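Local coordinates for protein ORF10 (Moritella marina, PDB 6RIW) that forms the ketosynthase-chain length factor didomain of a polyunsaturated fatty acid synthase, probably extending acyl chains by condensation on an acyl carrier protein, at residues A687-A692 / A747-P752; I472-H477 / Q760-I765. One frame throughout, in Å; residues are numbered along the deposited sequence.

In the fold
Both contacts lie in the second ketosynthase-like domain of the chain, in the thiolase-fold part that by its order should be the chain length factor. Their centres are about 8 Å apart, and strands 741-752 and 469-478, one from each contact, are antiparallel neighbours: Val749 N reaches Gly473 O at 2.8 Å, a probable hydrogen bond. Contact 1 pairs two strands deep in the sheet through regular backbone bonds and aliphatic side chains. Contact 2 is also largely buried but lies farther from the chain centre, where the segment before strand 763-772 meets strand 469-478; there the chemistry shifts to a methionine on a tyrosine ring, with the partly exposed Gln760 beside an isoleucine.

Contact 1. Residues A687-A692 / A747-P752; sequences AVIIAA and AIVVKP
The CG2 methyl of Val750 packs on Val688, 4.0 Å from its CB and 3.5 Å from its carbonyl O. It reaches there because CG1 is anti to the carbonyl carbon (chi1 -66°), which leaves CG2 between the backbone N and C. On the same face of the sheet Ile748 sets its CG1 4.0 Å from Ile690 CB, while Ile690 CD1 extends to the Val750 methyl. The opposite face carries Ile689 beside Val749 and, further along, Ala691 facing Ala747, with the two CB atoms 3.9 Å apart. At the far end Ala687 CB rests against the aliphatic stem of Lys751, 3.8 Å from CG. The backbones run antiparallel, and Val688 with Val750 and Ile690 with Ile748 form hydrogen-bonded pairs whose four bonds are nearly straight; Ile690 N to Ile748 O measures 2.9 Å. Strand 576-581 continues the sheet beside 687-692, and strand 469-478 does so beside 747-752. Helices 841-854 and 668-682 pack on the face of Ile690, consistent with the inner helical layer of a thiolase fold, whereas helix 552-567 lies against Ile689, Ala691 and Ala747.

Contact 2. Residues I472-H477 / Q760-I765; sequences IGMDSH and QVYARI
Met474 places its CE methyl over one face of the Tyr762 ring, a CH-pi contact 3.7 Å from the ring centroid and 15° off the normal. The side chain bends at its last torsion (chi3 -64°), which carries CE toward the rim, 3.6 Å from Tyr762 CD1. SD also lies over this face, 4.5 Å from the centroid, and makes the pair a Met-aromatic contact. Gly473 meets the edge of the ring, with its N in the ring plane. Aliphatic packing is found at Ile472, which lies side by side with Gln760, pointing the same way, its CG2 3.9 Å from Gln760 CB; CG2 also touches Val761 CG2 more loosely. Polar contacts between the segments are slight: Ile472 CA approaches Gln760 O at 3.2 Å in a CA-H...O contact, and a water near Ile472 O is weakly held by Gln760 NE2. Gln760 OE1 accepts a hydrogen bond from Thr757 N. Outside the pair, Asp567 OD2 bonds both Tyr762 OH and Met474 N, and His889 stacks on the Tyr762 ring. A leucine in place of Tyr762 would probably leave the Met474 methyl without its aromatic face and deprive Asp567 and His889 of their hydroxyl and ring partners. Segment 472-477 belongs to the strand between 741-752 and 763-772, the latter entered from 760-765; helix 484-492 packs on Met474 and Tyr762, as does helix 841-854, which also covers contact 1.

Contact 1. Residues A687-A692 / A747-P752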
# COMPACT_ATOMS: atom_id res chain seq x y z
N ALA A 687 -10.07 -19.33 6.10
CA ALA A 687 -9.55 -19.34 4.74
C ALA A 687 -8.94 -17.98 4.48
O ALA A 687 -9.21 -17.01 5.20
CB ALA A 687 -10.63 -19.61 3.68
N VAL A 688 -8.11 -17.91 3.44
CA VAL A 688 -7.50 -16.65 3.02
C VAL A 688 -7.67 -16.51 1.52
O VAL A 688 -7.35 -17.44 0.77
CB VAL A 688 -6.00 -16.57 3.40
CG1 VAL A 688 -5.36 -15.30 2.83
CG2 VAL A 688 -5.81 -16.66 4.92
N ILE A 689 -8.24 -15.38 1.10
CA ILE A 689 -8.27 -15.03 -0.32
C ILE A 689 -7.01 -14.24 -0.58
O ILE A 689 -6.74 -13.25 0.10
CB ILE A 689 -9.51 -14.18 -0.65
CG1 ILE A 689 -10.79 -14.93 -0.31
CG2 ILE A 689 -9.48 -13.76 -2.11
CD1 ILE A 689 -12.06 -14.18 -0.69
N ILE A 690 -6.21 -14.68 -1.56
CA ILE A 690 -5.07 -13.88 -2.01
C ILE A 690 -5.40 -13.39 -3.41
O ILE A 690 -5.48 -14.19 -4.34
CB ILE A 690 -3.75 -14.66 -2.00
CG1 ILE A 690 -3.49 -15.23 -0.60
CG2 ILE A 690 -2.61 -13.69 -2.45
CD1 ILE A 690 -2.21 -16.07 -0.51
N ALA A 691 -5.62 -12.09 -3.55
CA ALA A 691 -5.88 -11.51 -4.86
C ALA A 691 -4.68 -10.67 -5.27
O ALA A 691 -3.84 -10.28 -4.45
CB ALA A 691 -7.17 -10.68 -4.86
N ALA A 692 -4.58 -10.41 -6.56
CA ALA A 692 -3.44 -9.65 -7.04
C ALA A 692 -3.91 -8.85 -8.24
O ALA A 692 -4.68 -9.36 -9.04
CB ALA A 692 -2.28 -10.56 -7.46
N ALA A 747 -6.84 -14.27 -8.59
CA ALA A 747 -7.05 -14.53 -7.18
C ALA A 747 -7.08 -16.03 -6.94
O ALA A 747 -7.42 -16.82 -7.84
CB ALA A 747 -8.36 -13.89 -6.65
N ILE A 748 -6.68 -16.42 -5.72
CA ILE A 748 -6.76 -17.81 -5.27
C ILE A 748 -7.32 -17.81 -3.86
O ILE A 748 -7.26 -16.83 -3.12
CB ILE A 748 -5.39 -18.53 -5.29
CG1 ILE A 748 -4.38 -17.87 -4.35
CG2 ILE A 748 -4.86 -18.67 -6.72
CD1 ILE A 748 -3.03 -18.67 -4.26
N VAL A 749 -7.90 -18.95 -3.49
CA VAL A 749 -8.36 -19.21 -2.13
C VAL A 749 -7.50 -20.33 -1.60
O VAL A 749 -7.34 -21.36 -2.27
CB VAL A 749 -9.85 -19.60 -2.09
CG1 VAL A 749 -10.24 -19.99 -0.66
CG2 VAL A 749 -10.75 -18.49 -2.64
N VAL A 750 -6.94 -20.15 -0.40
CA VAL A 750 -6.11 -21.16 0.22
C VAL A 750 -6.67 -21.51 1.59
O VAL A 750 -7.23 -20.67 2.31
CB VAL A 750 -4.62 -20.74 0.32
CG1 VAL A 750 -3.99 -20.62 -1.08
CG2 VAL A 750 -4.44 -19.43 1.14
N LYS A 751 -6.52 -22.78 1.96
CA LYS A 751 -6.82 -23.29 3.29
C LYS A 751 -5.70 -24.23 3.68
O LYS A 751 -5.01 -24.77 2.80
CB LYS A 751 -8.15 -24.04 3.32
CG LYS A 751 -9.41 -23.18 3.42
CD LYS A 751 -10.62 -24.12 3.60
CE LYS A 751 -11.92 -23.42 3.89
NZ LYS A 751 -13.01 -24.45 4.02
N PRO A 752 -5.49 -24.48 4.98
CA PRO A 752 -4.53 -25.52 5.38
C PRO A 752 -4.91 -26.86 4.76
O PRO A 752 -6.09 -27.18 4.62
CB PRO A 752 -4.64 -25.55 6.91
CG PRO A 752 -5.27 -24.27 7.29
CD PRO A 752 -6.19 -23.90 6.14

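Contact 2. Residues I472-H477 / Q760-I765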
# COMPACT_ATOMS: atom_id res chain seq x y z
N ILE A 472 -7.83 -24.05 -3.43
CA ILE A 472 -9.16 -24.63 -3.64
C ILE A 472 -10.07 -23.74 -4.48
O ILE A 472 -11.19 -24.15 -4.81
CB ILE A 472 -9.85 -24.95 -2.30
CG1 ILE A 472 -10.06 -23.67 -1.47
CG2 ILE A 472 -8.99 -25.90 -1.50
CD1 ILE A 472 -10.85 -23.89 -0.19
N GLY A 473 -9.63 -22.55 -4.87
CA GLY A 473 -10.47 -21.72 -5.69
C GLY A 473 -9.55 -20.77 -6.44
O GLY A 473 -8.55 -20.36 -5.84
N MET A 474 -9.82 -20.50 -7.72
CA MET A 474 -8.97 -19.62 -8.53
C MET A 474 -9.82 -18.90 -9.56
O MET A 474 -10.83 -19.43 -10.06
CB MET A 474 -7.86 -20.39 -9.27
CG MET A 474 -6.97 -21.30 -8.42
SD MET A 474 -5.42 -21.79 -9.20
CE MET A 474 -5.99 -22.76 -10.59
N ASP A 475 -9.38 -17.69 -9.93
CA ASP A 475 -9.86 -17.02 -11.14
C ASP A 475 -8.77 -16.10 -11.66
O ASP A 475 -7.88 -15.68 -10.92
CB ASP A 475 -11.17 -16.25 -10.91
CG ASP A 475 -11.81 -15.77 -12.23
OD1 ASP A 475 -11.73 -16.48 -13.27
OD2 ASP A 475 -12.39 -14.66 -12.25
N SER A 476 -8.84 -15.79 -12.95
CA SER A 476 -7.78 -15.02 -13.59
C SER A 476 -8.35 -14.17 -14.72
O SER A 476 -9.24 -14.61 -15.45
CB SER A 476 -6.71 -15.96 -14.15
OG SER A 476 -7.27 -16.81 -15.14
N HIS A 477 -7.79 -12.99 -14.89
CA HIS A 477 -8.13 -12.10 -16.00
C HIS A 477 -6.82 -11.45 -16.47
O HIS A 477 -6.39 -10.44 -15.90
CB HIS A 477 -9.17 -11.09 -15.56
CG HIS A 477 -9.71 -10.26 -16.68
ND1 HIS A 477 -10.91 -9.58 -16.58
CD2 HIS A 477 -9.22 -9.98 -17.91
CE1 HIS A 477 -11.13 -8.93 -17.71
NE2 HIS A 477 -10.12 -9.15 -18.53
N GLN A 760 -11.71 -30.57 -3.81
CA GLN A 760 -11.56 -29.12 -3.86
C GLN A 760 -10.22 -28.67 -4.42
O GLN A 760 -10.10 -27.51 -4.80
CB GLN A 760 -11.64 -28.53 -2.45
CG GLN A 760 -12.95 -28.77 -1.73
CD GLN A 760 -12.99 -27.94 -0.48
OE1 GLN A 760 -12.47 -28.35 0.57
NE2 GLN A 760 -13.55 -26.74 -0.59
N VAL A 761 -9.20 -29.53 -4.42
CA VAL A 761 -7.82 -29.07 -4.45
C VAL A 761 -7.31 -29.03 -5.89
O VAL A 761 -7.33 -30.05 -6.60
CB VAL A 761 -6.93 -29.97 -3.59
CG1 VAL A 761 -5.49 -29.51 -3.67
CG2 VAL A 761 -7.44 -29.94 -2.15
N TYR A 762 -6.87 -27.85 -6.33
CA TYR A 762 -6.12 -27.77 -7.58
C TYR A 762 -4.73 -28.35 -7.39
O TYR A 762 -4.33 -29.28 -8.10
CB TYR A 762 -6.02 -26.32 -8.06
CG TYR A 762 -7.29 -25.72 -8.65
CD1 TYR A 762 -7.59 -25.90 -9.99
CD2 TYR A 762 -8.15 -24.96 -7.87
CE1 TYR A 762 -8.73 -25.33 -10.56
CE2 TYR A 762 -9.29 -24.38 -8.41
CZ TYR A 762 -9.57 -24.57 -9.77
OH TYR A 762 -10.70 -24.01 -10.29
N ALA A 763 -3.98 -27.80 -6.44
CA ALA A 763 -2.60 -28.16 -6.14
C ALA A 763 -2.32 -27.66 -4.73
O ALA A 763 -3.09 -26.87 -4.18
CB ALA A 763 -1.63 -27.52 -7.16
N ARG A 764 -1.24 -28.15 -4.14
CA ARG A 764 -0.81 -27.69 -2.83
C ARG A 764 0.42 -26.82 -2.97
O ARG A 764 1.30 -27.12 -3.78
CB ARG A 764 -0.49 -28.87 -1.91
CG ARG A 764 -1.73 -29.37 -1.22
CD ARG A 764 -1.46 -30.58 -0.34
NE ARG A 764 -2.78 -31.07 0.02
CZ ARG A 764 -3.45 -31.97 -0.69
NH1 ARG A 764 -4.67 -32.33 -0.31
NH2 ARG A 764 -2.88 -32.53 -1.76
N ILE A 765 0.50 -25.76 -2.17
CA ILE A 765 1.76 -25.03 -1.99
C ILE A 765 2.49 -25.70 -0.83
O ILE A 765 2.14 -25.53 0.34
CB ILE A 765 1.54 -23.54 -1.74
CG1 ILE A 765 0.66 -22.94 -2.83
CG2 ILE A 765 2.90 -22.85 -1.71
CD1 ILE A 765 0.32 -21.42 -2.64
O HOH W 1 -13.73 -25.89 -3.79